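Local coordinates for glutathione reductase (Bartonella henselae, PDB 3O0H), which probably catalyses the NADPH-dependent reduction of glutathione disulfide to glutathione, using bound FAD as its redox cofactor, at residues 130-142 and 146-160. Numbering follows the deposited sequence.
Sequences HIYESRAVFVDEH and LSVTGERISAEKILI. With FAD (flavin-adenine dinucleotide), chain H.
The imidazole of His142 meets Ala155 edge-on: ND1 donates to Ala155 O at 2.7 Å with the acceptor close to the ring plane, while Phe25 and His320 stack on the ring. In return Ala155 N donates to His142 O (2.9 Å). Tyr132 has His130 CD2 over the centre of one face, whereas Leu146 CD1 and the end of Ile153 approach the ring obliquely, CD1 of Leu146 lying 3.4 Å from Tyr132 CD1. In the plane of the ring, a water at the hydroxyl edge links Tyr132 OH to Glu151 OE2. CG1 of Val139 sits over one face of the Arg152 guanidinium, displaced toward the rim at NH1; NE is salt-bridged to Glu145. The Phe138 ring turns its edge to Ile160 CG1 and packs against Ile158 CG2 (3.7 Å from Phe138 CZ).

With its hydroxyl anti to the backbone N (chi1 -178°), Ser134 accepts a nearly straight bond from Val148 N and donates to Arg135 O. Ser147 N reaches that same carbonyl from the opposite face of its plane. Next along the chain, Ala136 N donates to FAD N1A (3.1 Å) and Ala136 O accepts from N6A, pairing backbone with adenine edge; the Arg135 guanidinium, salt-bridged to Glu57, lays one face over N6A. The arrangement is the three-stranded antiparallel meander joining strands 130-132 and 158-160 of the parallel sheet, characteristic of the FAD-binding Rossmann-type domain of the glutathione reductase family.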
ATOM      1  N   HIS B 130       8.649  11.845  36.334  1.00 17.99           N
ATOM      2  CA  HIS B 130       9.615  11.043  37.071  1.00 18.92           C
ATOM      3  C   HIS B 130       9.368   9.548  36.843  1.00 18.19           C
ATOM      4  O   HIS B 130       8.260   9.086  37.074  1.00 17.56           O
ATOM      5  CB  HIS B 130       9.620  11.314  38.559  1.00 19.84           C
ATOM      6  CG  HIS B 130      10.765  10.626  39.251  1.00 22.67           C
ATOM      7  ND1 HIS B 130      12.046  11.132  39.240  1.00 26.18           N
ATOM      8  CD2 HIS B 130      10.839   9.435  39.895  1.00 24.56           C
ATOM      9  CE1 HIS B 130      12.858  10.299  39.873  1.00 30.05           C
ATOM     10  NE2 HIS B 130      12.148   9.254  40.273  1.00 27.25           N
ATOM     11  N   ILE B 131      10.404   8.834  36.374  1.00 18.62           N
ATOM     12  CA  ILE B 131      10.331   7.407  36.039  1.00 18.28           C
ATOM     13  C   ILE B 131      10.804   6.596  37.240  1.00 18.79           C
ATOM     14  O   ILE B 131      11.962   6.714  37.649  1.00 19.50           O
ATOM     15  CB  ILE B 131      11.208   7.034  34.817  1.00 18.50           C
ATOM     16  CG1 ILE B 131      10.695   7.714  33.536  1.00 18.77           C
ATOM     17  CG2 ILE B 131      11.209   5.520  34.566  1.00 19.22           C
ATOM     18  CD1 ILE B 131      11.653   7.606  32.367  1.00 18.88           C
ATOM     19  N   TYR B 132       9.894   5.800  37.813  1.00 17.35           N
ATOM     20  CA  TYR B 132      10.248   4.850  38.856  1.00 17.45           C
ATOM     21  C   TYR B 132      10.441   3.476  38.220  1.00 18.00           C
ATOM     22  O   TYR B 132       9.472   2.876  37.693  1.00 15.25           O
ATOM     23  CB  TYR B 132       9.129   4.788  39.911  1.00 16.86           C
ATOM     24  CG  TYR B 132       9.038   6.031  40.771  1.00 17.39           C
ATOM     25  CD1 TYR B 132      10.023   6.331  41.711  1.00 18.26           C
ATOM     26  CD2 TYR B 132       7.957   6.895  40.669  1.00 17.04           C
ATOM     27  CE1 TYR B 132       9.928   7.464  42.521  1.00 18.43           C
ATOM     28  CE2 TYR B 132       7.843   8.044  41.490  1.00 18.14           C
ATOM     29  CZ  TYR B 132       8.843   8.334  42.403  1.00 17.56           C
ATOM     30  OH  TYR B 132       8.746   9.485  43.188  1.00 16.31           O
ATOM     31  N   GLU B 133      11.662   2.951  38.290  1.00 18.95           N
ATOM     32  CA  GLU B 133      11.965   1.665  37.653  1.00 20.09           C
ATOM     33  C   GLU B 133      11.655   0.525  38.650  1.00 20.31           C
ATOM     34  O   GLU B 133      12.543  -0.104  39.253  1.00 19.90           O
ATOM     35  CB  GLU B 133      13.413   1.662  37.172  1.00 23.20           C
ATOM     36  CG  GLU B 133      13.662   2.743  36.075  1.00 26.09           C
ATOM     37  CD  GLU B 133      15.061   2.652  35.496  1.00 32.16           C
ATOM     38  OE1 GLU B 133      15.995   2.407  36.262  1.00 32.62           O
ATOM     39  OE2 GLU B 133      15.215   2.764  34.267  1.00 36.65           O
ATOM     40  N   SER B 134      10.361   0.299  38.830  1.00 18.15           N
ATOM     41  CA  SER B 134       9.849  -0.670  39.780  1.00 17.79           C
ATOM     42  C   SER B 134       8.413  -0.974  39.447  1.00 16.57           C
ATOM     43  O   SER B 134       7.712  -0.161  38.853  1.00 15.09           O
ATOM     44  CB  SER B 134       9.913  -0.087  41.190  1.00 19.51           C
ATOM     45  OG  SER B 134       9.464  -0.990  42.182  1.00 19.80           O
ATOM     46  N   ARG B 135       7.983  -2.165  39.811  1.00 16.41           N
ATOM     47  CA  ARG B 135       6.572  -2.457  39.854  1.00 15.73           C
ATOM     48  C   ARG B 135       5.992  -1.527  40.911  1.00 15.14           C
ATOM     49  O   ARG B 135       6.644  -1.250  41.923  1.00 14.86           O
ATOM     50  CB  ARG B 135       6.374  -3.924  40.262  1.00 17.05           C
ATOM     51  CG  ARG B 135       4.905  -4.368  40.485  1.00 16.06           C
ATOM     52  CD  ARG B 135       4.840  -5.878  40.712  1.00 18.26           C
ATOM     53  NE  ARG B 135       3.462  -6.358  40.799  1.00 21.64           N
ATOM     54  CZ  ARG B 135       2.673  -6.593  39.743  1.00 21.34           C
ATOM     55  NH1 ARG B 135       3.102  -6.371  38.495  1.00 19.51           N
ATOM     56  NH2 ARG B 135       1.433  -7.012  39.935  1.00 20.21           N
ATOM     57  N   ALA B 136       4.779  -1.043  40.671  1.00 13.92           N
ATOM     58  CA  ALA B 136       3.990  -0.311  41.670  1.00 14.23           C
ATOM     59  C   ALA B 136       2.689  -1.086  41.880  1.00 13.92           C
ATOM     60  O   ALA B 136       2.075  -1.554  40.925  1.00 11.49           O
ATOM     61  CB  ALA B 136       3.653   1.083  41.180  1.00 12.82           C
ATOM     62  N   VAL B 137       2.261  -1.140  43.137  1.00 15.25           N
ATOM     63  CA  VAL B 137       0.997  -1.722  43.557  1.00 15.55           C
ATOM     64  C   VAL B 137       0.263  -0.735  44.456  1.00 15.52           C
ATOM     65  O   VAL B 137       0.880   0.104  45.114  1.00 14.51           O
ATOM     66  CB  VAL B 137       1.192  -3.068  44.284  1.00 17.24           C
ATOM     67  CG1 VAL B 137       2.077  -3.997  43.467  1.00 16.51           C
ATOM     68  CG2 VAL B 137       1.785  -2.905  45.691  1.00 19.35           C
ATOM     69  N   PHE B 138      -1.059  -0.841  44.509  1.00 14.15           N
ATOM     70  CA  PHE B 138      -1.847   0.020  45.412  1.00 13.72           C
ATOM     71  C   PHE B 138      -1.692  -0.427  46.851  1.00 14.44           C
ATOM     72  O   PHE B 138      -1.709  -1.625  47.156  1.00 13.54           O
ATOM     73  CB  PHE B 138      -3.344  -0.001  45.076  1.00 13.60           C
ATOM     74  CG  PHE B 138      -3.707   0.670  43.767  1.00 14.43           C
ATOM     75  CD1 PHE B 138      -3.680  -0.028  42.583  1.00 16.13           C
ATOM     76  CD2 PHE B 138      -4.136   1.986  43.746  1.00 13.75           C
ATOM     77  CE1 PHE B 138      -4.038   0.592  41.381  1.00 15.60           C
ATOM     78  CE2 PHE B 138      -4.510   2.605  42.578  1.00 13.46           C
ATOM     79  CZ  PHE B 138      -4.469   1.910  41.396  1.00 13.51           C
ATOM     80  N   VAL B 139      -1.567   0.563  47.733  1.00 14.34           N
ATOM     81  CA  VAL B 139      -1.665   0.386  49.168  1.00 16.29           C
ATOM     82  C   VAL B 139      -3.078   0.792  49.652  1.00 16.62           C
ATOM     83  O   VAL B 139      -3.641   0.170  50.526  1.00 18.45           O
ATOM     84  CB  VAL B 139      -0.646   1.313  49.883  1.00 17.04           C
ATOM     85  CG1 VAL B 139      -0.923   1.367  51.389  1.00 18.19           C
ATOM     86  CG2 VAL B 139       0.754   0.838  49.604  1.00 17.62           C
ATOM     87  N   ASP B 140      -3.579   1.876  49.090  1.00 16.70           N
ATOM     88  CA  ASP B 140      -4.930   2.391  49.285  1.00 17.35           C
ATOM     89  C   ASP B 140      -5.333   3.249  48.056  1.00 17.14           C
ATOM     90  O   ASP B 140      -4.669   3.219  47.045  1.00 17.24           O
ATOM     91  CB  ASP B 140      -5.072   3.158  50.607  1.00 18.12           C
ATOM     92  CG  ASP B 140      -4.336   4.478  50.637  1.00 19.69           C
ATOM     93  OD1 ASP B 140      -3.926   5.005  49.584  1.00 16.76           O
ATOM     94  OD2 ASP B 140      -4.151   4.994  51.779  1.00 21.01           O
ATOM     95  N   GLU B 141      -6.467   3.935  48.155  1.00 17.15           N
ATOM     96  CA  GLU B 141      -6.991   4.699  47.041  0.70 16.94           C
ATOM     97  C   GLU B 141      -6.058   5.774  46.435  1.00 16.48           C
ATOM     98  O   GLU B 141      -6.191   6.076  45.238  1.00 16.05           O
ATOM     99  CB  GLU B 141      -8.322   5.305  47.452  0.70 17.88           C
ATOM    100  CG  GLU B 141      -9.355   4.275  47.796  0.70 18.32           C
ATOM    101  CD  GLU B 141      -9.462   3.854  49.278  0.70 20.05           C
ATOM    102  OE1 GLU B 141      -8.497   3.975  50.100  0.70 18.36           O
ATOM    103  OE2 GLU B 141     -10.566   3.369  49.590  0.70 19.74           O
ATOM    104  N   HIS B 142      -5.136   6.324  47.217  1.00 15.87           N
ATOM    105  CA  HIS B 142      -4.228   7.382  46.765  1.00 15.74           C
ATOM    106  C   HIS B 142      -2.742   7.063  46.908  1.00 16.45           C
ATOM    107  O   HIS B 142      -1.888   7.919  46.627  1.00 17.49           O
ATOM    108  CB  HIS B 142      -4.520   8.643  47.569  1.00 16.71           C
ATOM    109  CG  HIS B 142      -5.725   9.370  47.093  1.00 16.91           C
ATOM    110  ND1 HIS B 142      -5.734  10.087  45.912  1.00 13.87           N
ATOM    111  CD2 HIS B 142      -6.962   9.495  47.631  1.00 18.57           C
ATOM    112  CE1 HIS B 142      -6.932  10.609  45.739  1.00 15.54           C
ATOM    113  NE2 HIS B 142      -7.688  10.287  46.776  1.00 18.45           N
ATOM    114  N   LEU B 146       6.249   0.956  45.776  1.00 17.43           N
ATOM    115  CA  LEU B 146       7.210   0.490  44.789  1.00 18.14           C
ATOM    116  C   LEU B 146       7.791  -0.805  45.326  1.00 20.08           C
ATOM    117  O   LEU B 146       8.403  -0.830  46.398  1.00 21.23           O
ATOM    118  CB  LEU B 146       8.314   1.542  44.519  1.00 17.99           C
ATOM    119  CG  LEU B 146       7.822   2.900  44.018  1.00 18.58           C
ATOM    120  CD1 LEU B 146       8.998   3.858  43.829  1.00 21.04           C
ATOM    121  CD2 LEU B 146       7.044   2.778  42.742  1.00 14.87           C
ATOM    122  N   SER B 147       7.566  -1.901  44.602  1.00 20.64           N
ATOM    123  CA  SER B 147       8.084  -3.217  44.987  1.00 22.78           C
ATOM    124  C   SER B 147       9.577  -3.281  45.292  1.00 24.43           C
ATOM    125  O   SER B 147       9.959  -3.917  46.238  1.00 25.17           O
ATOM    126  CB  SER B 147       7.712  -4.283  43.933  1.00 23.29           C
ATOM    127  OG  SER B 147       6.286  -4.303  43.748  1.00 24.58           O
ATOM    128  N   VAL B 148      10.413  -2.615  44.504  1.00 24.61           N
ATOM    129  CA  VAL B 148      11.871  -2.799  44.603  1.00 26.22           C
ATOM    130  C   VAL B 148      12.419  -2.285  45.952  1.00 27.43           C
ATOM    131  O   VAL B 148      13.239  -2.942  46.622  1.00 28.97           O
ATOM    132  CB  VAL B 148      12.591  -2.092  43.374  1.00 26.21           C
ATOM    133  CG1 VAL B 148      14.159  -2.121  43.524  1.00 28.95           C
ATOM    134  CG2 VAL B 148      12.192  -2.757  42.071  1.00 24.54           C
ATOM    135  N   THR B 149      11.904  -1.139  46.387  1.00 26.35           N
ATOM    136  CA  THR B 149      12.381  -0.475  47.616  1.00 27.33           C
ATOM    137  C   THR B 149      11.404  -0.404  48.790  1.00 26.57           C
ATOM    138  O   THR B 149      11.800  -0.085  49.894  1.00 26.70           O
ATOM    139  CB  THR B 149      12.655   0.957  47.280  1.00 27.73           C
ATOM    140  OG1 THR B 149      11.416   1.580  46.881  1.00 25.92           O
ATOM    141  CG2 THR B 149      13.693   1.028  46.152  1.00 28.74           C
ATOM    142  N   GLY B 150      10.118  -0.624  48.556  1.00 25.24           N
ATOM    143  CA  GLY B 150       9.136  -0.444  49.619  1.00 25.57           C
ATOM    144  C   GLY B 150       8.660   1.006  49.776  1.00 24.31           C
ATOM    145  O   GLY B 150       7.834   1.275  50.626  1.00 24.48           O
ATOM    146  N   GLU B 151       9.187   1.930  48.978  1.00 23.97           N
ATOM    147  CA  GLU B 151       8.798   3.364  49.040  1.00 24.22           C
ATOM    148  C   GLU B 151       7.314   3.546  48.707  1.00 22.01           C
ATOM    149  O   GLU B 151       6.809   2.962  47.746  1.00 19.75           O
ATOM    150  CB  GLU B 151       9.623   4.218  48.052  1.00 25.21           C
ATOM    151  CG  GLU B 151       9.369   5.754  48.178  1.00 28.76           C
ATOM    152  CD  GLU B 151      10.253   6.623  47.251  1.00 33.49           C
ATOM    153  OE1 GLU B 151      10.905   6.082  46.321  1.00 32.39           O
ATOM    154  OE2 GLU B 151      10.271   7.864  47.451  1.00 35.30           O
ATOM    155  N   ARG B 152       6.637   4.370  49.490  1.00 21.21           N
ATOM    156  CA  ARG B 152       5.254   4.734  49.228  1.00 21.44           C
ATOM    157  C   ARG B 152       5.187   6.123  48.595  1.00 20.42           C
ATOM    158  O   ARG B 152       5.958   6.986  48.963  1.00 20.13           O
ATOM    159  CB  ARG B 152       4.473   4.633  50.528  1.00 21.60           C
ATOM    160  CG  ARG B 152       4.299   3.159  50.852  1.00 25.21           C
ATOM    161  CD  ARG B 152       3.503   2.903  52.065  1.00 26.52           C
ATOM    162  NE  ARG B 152       3.332   1.478  52.294  1.00 26.91           N
ATOM    163  CZ  ARG B 152       2.459   0.993  53.160  1.00 27.60           C
ATOM    164  NH1 ARG B 152       1.700   1.820  53.855  1.00 28.70           N
ATOM    165  NH2 ARG B 152       2.327  -0.316  53.338  1.00 31.51           N
ATOM    166  N   ILE B 153       4.388   6.261  47.550  1.00 19.09           N
ATOM    167  CA  ILE B 153       4.228   7.485  46.781  1.00 19.18           C
ATOM    168  C   ILE B 153       2.741   7.762  46.743  1.00 18.52           C
ATOM    169  O   ILE B 153       1.970   6.886  46.398  1.00 17.65           O
ATOM    170  CB  ILE B 153       4.700   7.308  45.291  1.00 19.18           C
ATOM    171  CG1 ILE B 153       6.168   6.833  45.196  1.00 22.27           C
ATOM    172  CG2 ILE B 153       4.462   8.597  44.484  1.00 19.73           C
ATOM    173  CD1 ILE B 153       7.119   7.798  45.717  1.00 23.32           C
ATOM    174  N   SER B 154       2.331   8.996  47.029  1.00 17.19           N
ATOM    175  CA  SER B 154       0.930   9.345  46.924  1.00 16.80           C
ATOM    176  C   SER B 154       0.628  10.157  45.679  1.00 15.89           C
ATOM    177  O   SER B 154       1.493  10.865  45.153  1.00 14.26           O
ATOM    178  CB  SER B 154       0.460  10.124  48.145  1.00 18.41           C
ATOM    179  OG  SER B 154       1.062  11.412  48.143  1.00 19.67           O
ATOM    180  N   ALA B 155      -0.626  10.103  45.256  1.00 15.13           N
ATOM    181  CA  ALA B 155      -1.049  10.793  44.045  1.00 15.79           C
ATOM    182  C   ALA B 155      -2.515  11.145  44.070  1.00 15.49           C
ATOM    183  O   ALA B 155      -3.353  10.393  44.585  1.00 15.22           O
ATOM    184  CB  ALA B 155      -0.726   9.946  42.781  1.00 15.93           C
ATOM    185  N   GLU B 156      -2.818  12.291  43.485  1.00 15.61           N
ATOM    186  CA  GLU B 156      -4.179  12.748  43.431  1.00 16.95           C
ATOM    187  C   GLU B 156      -4.998  11.914  42.494  1.00 15.59           C
ATOM    188  O   GLU B 156      -6.127  11.597  42.819  1.00 17.58           O
ATOM    189  CB  GLU B 156      -4.256  14.218  42.971  1.00 18.58           C
ATOM    190  CG  GLU B 156      -5.669  14.781  43.004  1.00 22.41           C
ATOM    191  CD  GLU B 156      -5.697  16.308  42.815  1.00 31.90           C
ATOM    192  OE1 GLU B 156      -4.642  16.935  42.490  1.00 33.50           O
ATOM    193  OE2 GLU B 156      -6.793  16.886  43.011  1.00 38.67           O
ATOM    194  N   LYS B 157      -4.449  11.666  41.309  1.00 14.88           N
ATOM    195  CA  LYS B 157      -5.073  10.897  40.252  1.00 14.79           C
ATOM    196  C   LYS B 157      -4.158   9.730  39.961  1.00 13.57           C
ATOM    197  O   LYS B 157      -2.945   9.865  40.018  1.00 13.59           O
ATOM    198  CB  LYS B 157      -5.264  11.715  38.986  1.00 14.80           C
ATOM    199  CG  LYS B 157      -6.306  12.817  39.083  1.00 17.41           C
ATOM    200  CD  LYS B 157      -6.353  13.652  37.776  1.00 18.39           C
ATOM    201  CE  LYS B 157      -7.360  14.790  37.816  1.00 20.10           C
ATOM    202  NZ  LYS B 157      -7.270  15.650  38.989  1.00 21.09           N
ATOM    203  N   ILE B 158      -4.744   8.583  39.684  1.00 13.87           N
ATOM    204  CA  ILE B 158      -3.957   7.381  39.317  1.00 12.74           C
ATOM    205  C   ILE B 158      -4.501   6.770  38.023  1.00 12.57           C
ATOM    206  O   ILE B 158      -5.726   6.601  37.896  1.00 13.90           O
ATOM    207  CB  ILE B 158      -3.923   6.338  40.468  1.00 12.92           C
ATOM    208  CG1 ILE B 158      -3.227   6.907  41.714  1.00 12.81           C
ATOM    209  CG2 ILE B 158      -3.175   5.079  40.069  1.00 11.44           C
ATOM    210  CD1 ILE B 158      -3.593   6.185  42.925  1.00 15.97           C
ATOM    211  N   LEU B 159      -3.580   6.443  37.095  1.00 11.51           N
ATOM    212  CA  LEU B 159      -3.913   5.819  35.816  1.00 12.24           C
ATOM    213  C   LEU B 159      -3.351   4.401  35.758  1.00 11.35           C
ATOM    214  O   LEU B 159      -2.148   4.200  35.858  1.00 10.87           O
ATOM    215  CB  LEU B 159      -3.353   6.624  34.625  1.00 12.16           C
ATOM    216  CG  LEU B 159      -3.643   6.028  33.251  1.00 13.35           C
ATOM    217  CD1 LEU B 159      -5.207   5.937  33.026  1.00 11.49           C
ATOM    218  CD2 LEU B 159      -2.964   6.821  32.140  1.00 11.31           C
ATOM    219  N   ILE B 160      -4.249   3.441  35.611  1.00 10.75           N
ATOM    220  CA  ILE B 160      -3.897   2.036  35.498  1.00 11.16           C
ATOM    221  C   ILE B 160      -3.684   1.776  34.003  1.00 11.50           C
ATOM    222  O   ILE B 160      -4.620   1.876  33.205  1.00 11.19           O
ATOM    223  CB  ILE B 160      -4.996   1.102  36.006  1.00 11.62           C
ATOM    224  CG1 ILE B 160      -5.359   1.427  37.472  1.00 12.43           C
ATOM    225  CG2 ILE B 160      -4.557  -0.378  35.809  1.00  9.74           C
ATOM    226  CD1 ILE B 160      -6.828   0.904  37.907  1.00 11.94           C
TER
HETATM  227  PA  FAD H 500       1.486  -2.451  27.430  1.00 12.80           P
HETATM  228  O1A FAD H 500       1.528  -3.948  27.490  1.00 12.38           O
HETATM  229  O2A FAD H 500       2.109  -1.863  26.193  1.00 12.81           O
HETATM  230  O5B FAD H 500       2.152  -1.767  28.711  1.00 11.58           O
HETATM  231  C5B FAD H 500       1.937  -2.194  30.039  1.00 12.86           C
HETATM  232  C4B FAD H 500       3.228  -1.894  30.774  1.00 11.36           C
HETATM  233  O4B FAD H 500       3.039  -1.943  32.181  1.00 13.53           O
HETATM  234  C3B FAD H 500       4.361  -2.863  30.458  1.00 11.40           C
HETATM  235  O3B FAD H 500       5.534  -2.141  30.071  1.00 14.23           O
HETATM  236  C2B FAD H 500       4.595  -3.610  31.758  1.00 13.87           C
HETATM  237  O2B FAD H 500       5.959  -3.916  31.930  1.00 13.57           O
HETATM  238  C1B FAD H 500       4.167  -2.636  32.802  1.00 12.14           C
HETATM  239  N9A FAD H 500       3.538  -3.081  34.056  1.00 11.65           N
HETATM  240  C8A FAD H 500       2.498  -3.950  34.212  1.00  9.30           C
HETATM  241  N7A FAD H 500       2.146  -3.958  35.506  1.00  9.28           N
HETATM  242  C5A FAD H 500       2.965  -3.084  36.163  1.00  9.21           C
HETATM  243  C6A FAD H 500       3.011  -2.635  37.456  1.00 11.56           C
HETATM  244  N6A FAD H 500       2.195  -3.098  38.416  1.00 11.03           N
HETATM  245  N1A FAD H 500       3.955  -1.700  37.805  1.00 11.19           N
HETATM  246  C2A FAD H 500       4.802  -1.200  36.844  1.00 13.23           C
HETATM  247  N3A FAD H 500       4.738  -1.614  35.556  1.00 12.87           N
HETATM  248  C4A FAD H 500       3.793  -2.511  35.240  1.00 11.87           C
HETATM  249  N1  FAD H 500      -0.933  -4.574  18.617  1.00 13.72           N
HETATM  250  C2  FAD H 500      -1.103  -3.915  17.416  1.00 11.18           C
HETATM  251  O2  FAD H 500      -1.833  -2.897  17.301  1.00 12.68           O
HETATM  252  N3  FAD H 500      -0.464  -4.365  16.329  1.00 12.28           N
HETATM  253  C4  FAD H 500       0.396  -5.450  16.360  1.00 14.17           C
HETATM  254  O4  FAD H 500       0.968  -5.753  15.305  1.00 13.93           O
HETATM  255  C4X FAD H 500       0.574  -6.123  17.569  1.00 11.92           C
HETATM  256  N5  FAD H 500       1.422  -7.191  17.675  1.00 14.92           N
HETATM  257  C5X FAD H 500       1.590  -7.793  18.922  1.00 11.58           C
HETATM  258  C6  FAD H 500       2.439  -8.883  19.002  1.00 11.57           C
HETATM  259  C7  FAD H 500       2.658  -9.517  20.218  1.00 12.69           C
HETATM  260  C7M FAD H 500       3.610 -10.699  20.256  1.00 14.26           C
HETATM  261  C8  FAD H 500       2.027  -9.053  21.356  1.00 10.10           C
HETATM  262  C8M FAD H 500       2.217  -9.751  22.687  1.00 10.35           C
HETATM  263  C9  FAD H 500       1.152  -7.976  21.278  1.00  9.20           C
HETATM  264  C9A FAD H 500       0.928  -7.344  20.049  1.00  8.53           C
HETATM  265  N10 FAD H 500       0.075  -6.262  19.920  1.00 12.23           N
HETATM  266  C10 FAD H 500      -0.081  -5.647  18.703  1.00 12.02           C
HETATM  267  C1' FAD H 500      -0.686  -5.719  21.065  1.00 10.35           C
HETATM  268  C2' FAD H 500      -0.047  -4.517  21.714  1.00 12.33           C
HETATM  269  O2' FAD H 500       1.225  -4.893  22.207  1.00 12.21           O
HETATM  270  C3' FAD H 500      -0.932  -4.076  22.850  1.00 10.98           C
HETATM  271  O3' FAD H 500      -2.294  -3.947  22.481  1.00 12.45           O
HETATM  272  C4' FAD H 500      -0.385  -2.815  23.483  1.00 13.31           C
HETATM  273  O4' FAD H 500       0.965  -3.060  23.886  1.00 14.55           O
HETATM  274  C5' FAD H 500      -1.200  -2.425  24.709  1.00 11.45           C
HETATM  275  O5' FAD H 500      -0.711  -1.185  25.268  1.00 11.35           O
HETATM  276  P   FAD H 500      -0.924  -0.991  26.847  1.00 10.72           P
HETATM  277  O1P FAD H 500      -0.520   0.412  27.241  1.00 14.03           O
HETATM  278  O2P FAD H 500      -2.348  -1.347  27.213  1.00 10.01           O
HETATM  279  O3P FAD H 500      -0.066  -2.085  27.607  1.00 10.76           O
HETATM  280  O   HOH W   1      10.566   9.490  45.041  1.00 20.80           O